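Uncharacterized protein (Pseudomonas aeruginosa, PDB 4NG2) probably acts as a quorum-sensing antiactivator that binds the transcriptional regulator LasR and blocks its activity. Local coordinates at residues V32-A37 and E95-T100; L45-P50 and Q90-E95; I55-R60 and D83-P88. All coordinates share one frame; numbering follows the deposited sequence.

Contacts 1 and 2 are buried and share helix 88-107: contact 1 lays strand 31-34 on its middle, contact 2 sets the residue after strand 43-46 on its first turns. The two strands are antiparallel neighbours, joined where Val32 N lies 2.9 Å from Leu45 O. Contact 3 is partly exposed and ties helix 52-66 to the turn entering helix 88-107. Its chemistry is a lysine's aliphatic chain against a leucine, whereas contact 1 is aliphatic and contact 2 pits an indole against helix backbone and alanine. Ile55 of contact 3 touches Ile34 of contact 1, and Leu85 packs on Phe94 of contact 2.

Contact 1. Residues V32-A37 and E95-T100; sequences VEIPPA and EVAFLT
Ile34, at the end of strand 32-34, and Ala97 of helix 95-100 bring the two backbones nearest, their CA atoms 6.4 Å apart. The short strand and helix axes run in roughly the same direction, 25° apart, 9.7 Å at closest approach. Ile34 carries the contact from the strand side alone and spreads its two branches over different residues of the helix. With CG1 turned away from its own carbonyl carbon (chi1 -71°) and the chain then fully extended, CD1 reaches the helix backbone, 3.5 Å from Ala97 CA. The same methyl lies 4.0 Å from Ala97 CB, 4.3 Å from Val96 CG1 and 3.8 Å from Thr100 OG1, so it rests among three helix residues. The other branch, CG2, meets Thr100 methyl to methyl, CG2 to CG2 at 3.6 Å. This is a two-stranded antiparallel hairpin packed on the long helix 88-107: strand 43-46 flanks strand 31-34, with Leu45 beside Ile34, and Ile55 of helix 52-66 also lies on Ile34. The polar side of Thr100 is dealt with inside the helix. Its CG2 stands opposite the backbone N and faces the strand, while OG1 swings back to hydrogen bond Val96 O at 2.9 Å. That oxygen is gripped twice, because Thr100 N also reaches it, from the opposite face of the carbonyl plane to OG1. The hydroxyl comes in from above the plane, tilted 37° out of it. Beyond, on the far side of the helix, Phe98 meets Phe78 of the same chain edge-to-face and packs on Leu99 of the second subunit.

Contact 2. Residues L45-P50 and Q90-E95; sequences LLWPVP and QKTAFE
Trp47 reaches across to Ala93 and Thr92, on the early turns of helix 88-107, as the chain leaves the second strand of the antiparallel hairpin 31-34/43-46. CB leads toward the helix, and chi1 of -141°, well off a staggered value, carries the indole out so that the side of its six-membered ring bearing CE2, CZ2 and CH2 leads. At the pyrrole end NE1 lies 3.8 Å from Ala93 CB, while its N-H is taken up by the backbone O of Met89 in a hydrogen bond that restrains the ring's rotation. One atom further, CE2 comes within 3.7 Å of the same methyl. Ala93 CB therefore covers one face of the indole, 3.4 Å above its plane and shifted toward the rim. Next along the ring is CZ2: the backbone C of Thr92 lies at the ring edge, near its plane, 3.4 Å from CZ2, and Thr92 OG1 stands 3.6 Å from the same atom. That hydroxyl occupies the position between backbone N and carbonyl carbon (chi1 57°) and makes weak hydrogen bonds to the carbonyl oxygens of Pro88 and Met89. Met89 O thus serves both the indole and, weakly, the threonine. Apolar packing from the chain of another protein in the assembly falls on both Trp47 and Thr92, so this junction of hairpin and helix also belongs to a protein-protein interface. At the end of the ring, CH2 meets Thr92 O at 3.5 Å and Val96 CG2 at 3.6 Å.

Contact 3. Residues I55-R60 and D83-P88; sequences IDKGVR and DSLPTP
Lys57 of helix 52-66 lies alongside Leu85, running the opposite way, and so packs its helix against the turn that links helices 74-83 and 88-107. The packed part of the contact is apolar. The lysine and leucine chains slide past each other, with Lys57 CE 3.7 Å from Leu85 CD2 and Lys57 CD 4.1 Å from Leu85 CG. Leu85 is buried and also rests on Gln90 and Phe94 of helix 88-107, so the lysine's methylenes roof a leucine already seated in the interior. The other side is open to solvent at the exposed Ser84. Here Lys57 CD lies 3.6 Å from Ser84 OG, but Lys57 and Ser84 form no hydrogen bond; the hydroxyl's partner is Gly81 O in the last turn of helix 74-83. A bend at chi3 (-59°) in the otherwise extended lysine chain leaves the amino group beside Leu85, with NZ 3.6 Å from Ser84 OG. Further on, Thr87 caps the start of helix 88-107, and Leu85 O accepts from Lys91 NZ. The lysine's own tip ends beside a methyl, Lys57 NZ lying 3.4 Å from Leu85 CD2.

Contact 1. Residues V32-A37 and E95-T100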
loop_
_atom_site.group_PDB
_atom_site.type_symbol
_atom_site.label_atom_id
_atom_site.label_comp_id
_atom_site.label_asym_id
_atom_site.label_seq_id
_atom_site.Cartn_x
_atom_site.Cartn_y
_atom_site.Cartn_z
ATOM N N VAL E 32 -13.745 -10.328 -2.197
ATOM C CA VAL E 32 -13.329 -11.458 -1.394
ATOM C C VAL E 32 -13.398 -11.095 0.090
ATOM O O VAL E 32 -13.238 -9.927 0.453
ATOM C CB VAL E 32 -11.885 -11.919 -1.755
ATOM C CG1 VAL E 32 -11.806 -12.393 -3.219
ATOM C CG2 VAL E 32 -10.868 -10.807 -1.471
ATOM N N GLU E 33 -13.626 -12.087 0.953
ATOM C CA GLU E 33 -13.787 -11.822 2.382
ATOM C C GLU E 33 -12.748 -12.516 3.263
ATOM O O GLU E 33 -12.479 -13.715 3.125
ATOM C CB GLU E 33 -15.194 -12.218 2.855
ATOM C CG GLU E 33 -16.273 -12.166 1.772
ATOM C CD GLU E 33 -16.661 -10.750 1.387
ATOM O OE1 GLU E 33 -16.633 -9.853 2.267
ATOM O OE2 GLU E 33 -16.986 -10.541 0.199
ATOM N N ILE E 34 -12.174 -11.737 4.171
ATOM C CA ILE E 34 -11.348 -12.246 5.247
ATOM C C ILE E 34 -12.196 -12.264 6.522
ATOM O O ILE E 34 -12.304 -11.250 7.225
ATOM C CB ILE E 34 -10.103 -11.378 5.441
ATOM C CG1 ILE E 34 -9.144 -11.587 4.259
ATOM C CG2 ILE E 34 -9.420 -11.700 6.776
ATOM C CD1 ILE E 34 -7.977 -10.659 4.260
ATOM N N PRO E 35 -12.808 -13.425 6.819
ATOM C CA PRO E 35 -13.758 -13.567 7.929
ATOM C C PRO E 35 -13.234 -12.936 9.214
ATOM O O PRO E 35 -12.032 -12.775 9.385
ATOM C CB PRO E 35 -13.878 -15.084 8.094
ATOM C CG PRO E 35 -13.524 -15.640 6.748
ATOM C CD PRO E 35 -12.488 -14.720 6.188
ATOM N N PRO E 36 -14.147 -12.550 10.103
ATOM C CA PRO E 36 -13.823 -11.959 11.414
ATOM C C PRO E 36 -13.089 -12.906 12.388
ATOM O O PRO E 36 -13.336 -14.106 12.384
ATOM C CB PRO E 36 -15.197 -11.562 11.963
ATOM C CG PRO E 36 -16.058 -11.372 10.722
ATOM C CD PRO E 36 -15.579 -12.430 9.770
ATOM N N ALA E 37 -12.187 -12.368 13.202
ATOM C CA ALA E 37 -11.419 -13.193 14.131
ATOM C C ALA E 37 -11.756 -12.852 15.565
ATOM O O ALA E 37 -12.592 -13.495 16.203
ATOM C CB ALA E 37 -9.940 -13.013 13.902
ATOM N N GLU E 95 -0.871 -13.292 0.900
ATOM C CA GLU E 95 -0.100 -12.467 1.828
ATOM C C GLU E 95 -1.012 -11.536 2.606
ATOM O O GLU E 95 -0.861 -11.370 3.818
ATOM C CB GLU E 95 0.923 -11.611 1.088
ATOM C CG GLU E 95 1.929 -12.383 0.275
ATOM C CD GLU E 95 2.871 -11.474 -0.493
ATOM O OE1 GLU E 95 2.501 -10.309 -0.802
ATOM O OE2 GLU E 95 3.992 -11.927 -0.784
ATOM N N VAL E 96 -1.940 -10.909 1.882
ATOM C CA VAL E 96 -2.888 -9.990 2.483
ATOM C C VAL E 96 -3.727 -10.733 3.535
ATOM O O VAL E 96 -3.863 -10.262 4.655
ATOM C CB VAL E 96 -3.771 -9.260 1.420
ATOM C CG1 VAL E 96 -4.903 -8.493 2.085
ATOM C CG2 VAL E 96 -2.933 -8.295 0.613
ATOM N N ALA E 97 -4.239 -11.914 3.199
ATOM C CA ALA E 97 -5.076 -12.664 4.142
ATOM C C ALA E 97 -4.305 -13.067 5.397
ATOM O O ALA E 97 -4.747 -12.817 6.512
ATOM C CB ALA E 97 -5.676 -13.886 3.477
ATOM N N PHE E 98 -3.140 -13.676 5.192
ATOM C CA PHE E 98 -2.288 -14.189 6.272
ATOM C C PHE E 98 -1.891 -13.068 7.240
ATOM O O PHE E 98 -1.861 -13.251 8.469
ATOM C CB PHE E 98 -1.061 -14.834 5.621
ATOM C CG PHE E 98 -0.044 -15.377 6.570
ATOM C CD1 PHE E 98 0.811 -14.532 7.250
ATOM C CD2 PHE E 98 0.117 -16.756 6.723
ATOM C CE1 PHE E 98 1.786 -15.051 8.116
ATOM C CE2 PHE E 98 1.091 -17.287 7.575
ATOM C CZ PHE E 98 1.929 -16.440 8.268
ATOM N N LEU E 99 -1.588 -11.900 6.687
ATOM C CA LEU E 99 -1.150 -10.780 7.511
ATOM C C LEU E 99 -2.330 -10.140 8.239
ATOM O O LEU E 99 -2.211 -9.763 9.392
ATOM C CB LEU E 99 -0.349 -9.774 6.680
ATOM C CG LEU E 99 1.103 -10.247 6.488
ATOM C CD1 LEU E 99 1.765 -9.687 5.233
ATOM C CD2 LEU E 99 1.932 -9.906 7.710
ATOM N N THR E 100 -3.477 -10.061 7.580
ATOM C CA THR E 100 -4.684 -9.572 8.229
ATOM C C THR E 100 -5.053 -10.441 9.427
ATOM O O THR E 100 -5.471 -9.933 10.478
ATOM C CB THR E 100 -5.855 -9.529 7.266
ATOM O OG1 THR E 100 -5.598 -8.535 6.273
ATOM C CG2 THR E 100 -7.127 -9.170 7.997
#

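Contact 2. Residues L45-P50 and Q90-E95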
loop_
_atom_site.group_PDB
_atom_site.type_symbol
_atom_site.label_atom_id
_atom_site.label_comp_id
_atom_site.label_asym_id
_atom_site.label_seq_id
_atom_site.Cartn_x
_atom_site.Cartn_y
_atom_site.Cartn_z
ATOM N N LEU E 45 -12.728 -6.886 0.492
ATOM C CA LEU E 45 -11.585 -6.436 -0.299
ATOM C C LEU E 45 -11.828 -6.729 -1.760
ATOM O O LEU E 45 -12.203 -7.839 -2.100
ATOM C CB LEU E 45 -10.344 -7.212 0.147
ATOM C CG LEU E 45 -9.218 -6.594 0.975
ATOM C CD1 LEU E 45 -9.653 -5.357 1.714
ATOM C CD2 LEU E 45 -8.582 -7.645 1.920
ATOM N N LEU E 46 -11.622 -5.744 -2.625
ATOM C CA LEU E 46 -11.779 -5.939 -4.066
ATOM C C LEU E 46 -10.474 -6.408 -4.681
ATOM O O LEU E 46 -9.444 -5.781 -4.468
ATOM C CB LEU E 46 -12.183 -4.633 -4.735
ATOM C CG LEU E 46 -11.807 -4.537 -6.205
ATOM C CD1 LEU E 46 -12.770 -5.345 -7.023
ATOM C CD2 LEU E 46 -11.837 -3.090 -6.644
ATOM N N TRP E 47 -10.523 -7.502 -5.440
ATOM C CA TRP E 47 -9.329 -8.100 -6.048
ATOM C C TRP E 47 -9.496 -8.147 -7.556
ATOM O O TRP E 47 -10.601 -8.355 -8.047
ATOM C CB TRP E 47 -9.094 -9.510 -5.521
ATOM C CG TRP E 47 -7.660 -9.837 -5.291
ATOM C CD1 TRP E 47 -6.831 -10.561 -6.112
ATOM C CD2 TRP E 47 -6.876 -9.464 -4.160
ATOM N NE1 TRP E 47 -5.582 -10.646 -5.560
ATOM C CE2 TRP E 47 -5.583 -9.988 -4.356
ATOM C CE3 TRP E 47 -7.139 -8.732 -2.998
ATOM C CZ2 TRP E 47 -4.551 -9.793 -3.435
ATOM C CZ3 TRP E 47 -6.118 -8.544 -2.086
ATOM C CH2 TRP E 47 -4.843 -9.070 -2.305
ATOM N N PRO E 48 -8.401 -7.931 -8.295
ATOM C CA PRO E 48 -8.458 -7.856 -9.757
ATOM C C PRO E 48 -8.901 -9.159 -10.403
ATOM O O PRO E 48 -9.344 -9.141 -11.552
ATOM C CB PRO E 48 -7.010 -7.534 -10.154
ATOM C CG PRO E 48 -6.450 -6.832 -8.945
ATOM C CD PRO E 48 -7.085 -7.533 -7.770
ATOM N N VAL E 49 -8.755 -10.269 -9.690
ATOM C CA VAL E 49 -9.213 -11.546 -10.198
ATOM C C VAL E 49 -9.890 -12.288 -9.071
ATOM O O VAL E 49 -9.658 -11.970 -7.904
ATOM C CB VAL E 49 -8.050 -12.405 -10.740
ATOM C CG1 VAL E 49 -7.183 -11.588 -11.671
ATOM C CG2 VAL E 49 -7.229 -12.969 -9.604
ATOM N N PRO E 50 -10.733 -13.280 -9.412
ATOM C CA PRO E 50 -11.331 -14.087 -8.345
ATOM C C PRO E 50 -10.209 -14.784 -7.595
ATOM O O PRO E 50 -9.325 -15.369 -8.222
ATOM C CB PRO E 50 -12.203 -15.100 -9.106
ATOM C CG PRO E 50 -11.633 -15.154 -10.488
ATOM C CD PRO E 50 -11.082 -13.778 -10.759
ATOM N N GLN E 90 -2.357 -14.587 -6.827
ATOM C CA GLN E 90 -2.762 -15.388 -5.693
ATOM C C GLN E 90 -1.792 -15.227 -4.553
ATOM O O GLN E 90 -2.188 -15.226 -3.399
ATOM C CB GLN E 90 -2.858 -16.851 -6.074
ATOM C CG GLN E 90 -4.026 -17.156 -6.947
ATOM C CD GLN E 90 -4.037 -18.614 -7.297
ATOM O OE1 GLN E 90 -3.292 -19.059 -8.186
ATOM N NE2 GLN E 90 -4.858 -19.393 -6.573
ATOM N N LYS E 91 -0.510 -15.111 -4.873
ATOM C CA LYS E 91 0.479 -14.958 -3.824
ATOM C C LYS E 91 0.107 -13.740 -2.992
ATOM O O LYS E 91 0.166 -13.774 -1.764
ATOM C CB LYS E 91 1.895 -14.814 -4.392
ATOM C CG LYS E 91 2.463 -16.068 -5.037
ATOM C CD LYS E 91 3.801 -15.766 -5.748
ATOM C CE LYS E 91 4.283 -16.959 -6.591
ATOM N NZ LYS E 91 4.412 -18.195 -5.794
ATOM N N THR E 92 -0.290 -12.656 -3.644
ATOM C CA THR E 92 -0.531 -11.447 -2.881
ATOM C C THR E 92 -1.863 -11.530 -2.154
ATOM O O THR E 92 -2.040 -10.889 -1.133
ATOM C CB THR E 92 -0.404 -10.149 -3.726
ATOM O OG1 THR E 92 -1.294 -10.193 -4.841
ATOM C CG2 THR E 92 0.998 -10.001 -4.238
ATOM N N ALA E 93 -2.797 -12.325 -2.666
ATOM C CA ALA E 93 -4.047 -12.536 -1.949
ATOM C C ALA E 93 -3.753 -13.303 -0.677
ATOM O O ALA E 93 -4.309 -13.011 0.385
ATOM C CB ALA E 93 -5.048 -13.277 -2.805
ATOM N N PHE E 94 -2.855 -14.277 -0.786
ATOM C CA PHE E 94 -2.451 -15.072 0.360
ATOM C C PHE E 94 -1.703 -14.211 1.367
ATOM O O PHE E 94 -1.863 -14.385 2.567
ATOM C CB PHE E 94 -1.589 -16.253 -0.103
ATOM C CG PHE E 94 -0.836 -16.933 0.998
ATOM C CD1 PHE E 94 0.297 -16.362 1.539
ATOM C CD2 PHE E 94 -1.266 -18.146 1.499
ATOM C CE1 PHE E 94 0.999 -16.983 2.562
ATOM C CE2 PHE E 94 -0.570 -18.777 2.530
ATOM C CZ PHE E 94 0.573 -18.183 3.062
ATOM N N GLU E 95 -0.871 -13.292 0.900
ATOM C CA GLU E 95 -0.100 -12.467 1.828
ATOM C C GLU E 95 -1.012 -11.536 2.606
ATOM O O GLU E 95 -0.861 -11.370 3.818
ATOM C CB GLU E 95 0.923 -11.611 1.088
ATOM C CG GLU E 95 1.929 -12.383 0.275
ATOM C CD GLU E 95 2.871 -11.474 -0.493
ATOM O OE1 GLU E 95 2.501 -10.309 -0.802
ATOM O OE2 GLU E 95 3.992 -11.927 -0.784
#

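Contact 3. Residues I55-R60 and D83-P88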
loop_
_atom_site.group_PDB
_atom_site.type_symbol
_atom_site.label_atom_id
_atom_site.label_comp_id
_atom_site.label_asym_id
_atom_site.label_seq_id
_atom_site.Cartn_x
_atom_site.Cartn_y
_atom_site.Cartn_z
ATOM N N ILE E 55 -7.279 -16.462 -0.771
ATOM C CA ILE E 55 -7.518 -15.741 0.482
ATOM C C ILE E 55 -7.611 -16.734 1.649
ATOM O O ILE E 55 -6.848 -16.644 2.629
ATOM C CB ILE E 55 -8.766 -14.792 0.405
ATOM C CG1 ILE E 55 -8.491 -13.617 -0.544
ATOM C CG2 ILE E 55 -9.146 -14.249 1.788
ATOM C CD1 ILE E 55 -7.645 -12.528 0.068
ATOM N N ASP E 56 -8.506 -17.706 1.539
ATOM C CA ASP E 56 -8.623 -18.702 2.612
ATOM C C ASP E 56 -7.341 -19.488 2.909
ATOM O O ASP E 56 -7.101 -19.853 4.056
ATOM C CB ASP E 56 -9.803 -19.645 2.380
ATOM C CG ASP E 56 -11.150 -18.923 2.442
ATOM O OD1 ASP E 56 -11.340 -18.046 3.333
ATOM O OD2 ASP E 56 -12.018 -19.242 1.593
ATOM N N LYS E 57 -6.506 -19.739 1.906
ATOM C CA LYS E 57 -5.264 -20.454 2.181
ATOM C C LYS E 57 -4.378 -19.606 3.070
ATOM O O LYS E 57 -3.711 -20.107 3.967
ATOM C CB LYS E 57 -4.518 -20.867 0.903
ATOM C CG LYS E 57 -3.353 -21.850 1.168
ATOM C CD LYS E 57 -2.572 -22.212 -0.106
ATOM C CE LYS E 57 -3.463 -22.865 -1.175
ATOM N NZ LYS E 57 -2.666 -23.455 -2.299
ATOM N N GLY E 58 -4.379 -18.308 2.823
ATOM C CA GLY E 58 -3.648 -17.399 3.686
ATOM C C GLY E 58 -4.259 -17.253 5.073
ATOM O O GLY E 58 -3.533 -17.044 6.043
ATOM N N VAL E 59 -5.585 -17.323 5.183
ATOM C CA VAL E 59 -6.212 -17.251 6.503
ATOM C C VAL E 59 -5.888 -18.515 7.306
ATOM O O VAL E 59 -5.310 -18.436 8.391
ATOM C CB VAL E 59 -7.738 -17.042 6.432
ATOM C CG1 VAL E 59 -8.331 -17.075 7.834
ATOM C CG2 VAL E 59 -8.061 -15.721 5.765
ATOM N N ARG E 60 -6.226 -19.680 6.755
ATOM C CA ARG E 60 -5.917 -20.939 7.428
ATOM C C ARG E 60 -4.434 -21.081 7.752
ATOM O O ARG E 60 -4.065 -21.474 8.859
ATOM C CB ARG E 60 -6.388 -22.155 6.613
ATOM C CG ARG E 60 -6.117 -23.484 7.330
ATOM C CD ARG E 60 -6.667 -24.682 6.571
ATOM N NE ARG E 60 -8.126 -24.795 6.669
ATOM C CZ ARG E 60 -8.876 -25.576 5.891
ATOM N NH1 ARG E 60 -8.315 -26.320 4.943
ATOM N NH2 ARG E 60 -10.190 -25.613 6.056
ATOM N N ASP E 83 4.423 -19.975 -1.543
ATOM C CA ASP E 83 5.072 -20.765 -2.589
ATOM C C ASP E 83 4.137 -21.829 -3.193
ATOM O O ASP E 83 4.363 -22.298 -4.302
ATOM C CB ASP E 83 6.346 -21.419 -2.031
ATOM C CG ASP E 83 7.092 -22.244 -3.062
ATOM O OD1 ASP E 83 7.752 -21.645 -3.948
ATOM O OD2 ASP E 83 7.037 -23.493 -2.972
ATOM N N SER E 84 3.074 -22.199 -2.490
ATOM C CA SER E 84 2.192 -23.228 -3.034
ATOM C C SER E 84 1.176 -22.627 -3.999
ATOM O O SER E 84 0.425 -23.349 -4.657
ATOM C CB SER E 84 1.500 -24.004 -1.921
ATOM O OG SER E 84 0.723 -23.141 -1.124
ATOM N N LEU E 85 1.178 -21.299 -4.099
ATOM C CA LEU E 85 0.289 -20.601 -5.029
ATOM C C LEU E 85 1.037 -20.156 -6.278
ATOM O O LEU E 85 2.115 -19.571 -6.201
ATOM C CB LEU E 85 -0.399 -19.425 -4.333
ATOM C CG LEU E 85 -1.288 -19.902 -3.189
ATOM C CD1 LEU E 85 -1.500 -18.831 -2.150
ATOM C CD2 LEU E 85 -2.593 -20.383 -3.752
ATOM N N PRO E 86 0.463 -20.427 -7.448
ATOM C CA PRO E 86 1.264 -20.301 -8.674
ATOM C C PRO E 86 1.263 -18.926 -9.373
ATOM O O PRO E 86 2.206 -18.648 -10.103
ATOM C CB PRO E 86 0.664 -21.385 -9.577
ATOM C CG PRO E 86 -0.777 -21.482 -9.148
ATOM C CD PRO E 86 -0.842 -21.074 -7.683
ATOM N N THR E 87 0.253 -18.085 -9.171
ATOM C CA THR E 87 0.253 -16.747 -9.796
ATOM C C THR E 87 0.561 -15.606 -8.812
ATOM O O THR E 87 0.131 -15.635 -7.652
ATOM C CB THR E 87 -1.107 -16.430 -10.468
ATOM O OG1 THR E 87 -2.143 -16.433 -9.472
ATOM C CG2 THR E 87 -1.447 -17.461 -11.539
ATOM N N PRO E 88 1.297 -14.589 -9.276
ATOM C CA PRO E 88 1.557 -13.390 -8.483
ATOM C C PRO E 88 0.291 -12.930 -7.787
ATOM O O PRO E 88 0.317 -12.577 -6.613
ATOM C CB PRO E 88 1.942 -12.344 -9.539
ATOM C CG PRO E 88 2.030 -13.095 -10.873
ATOM C CD PRO E 88 1.986 -14.544 -10.576
#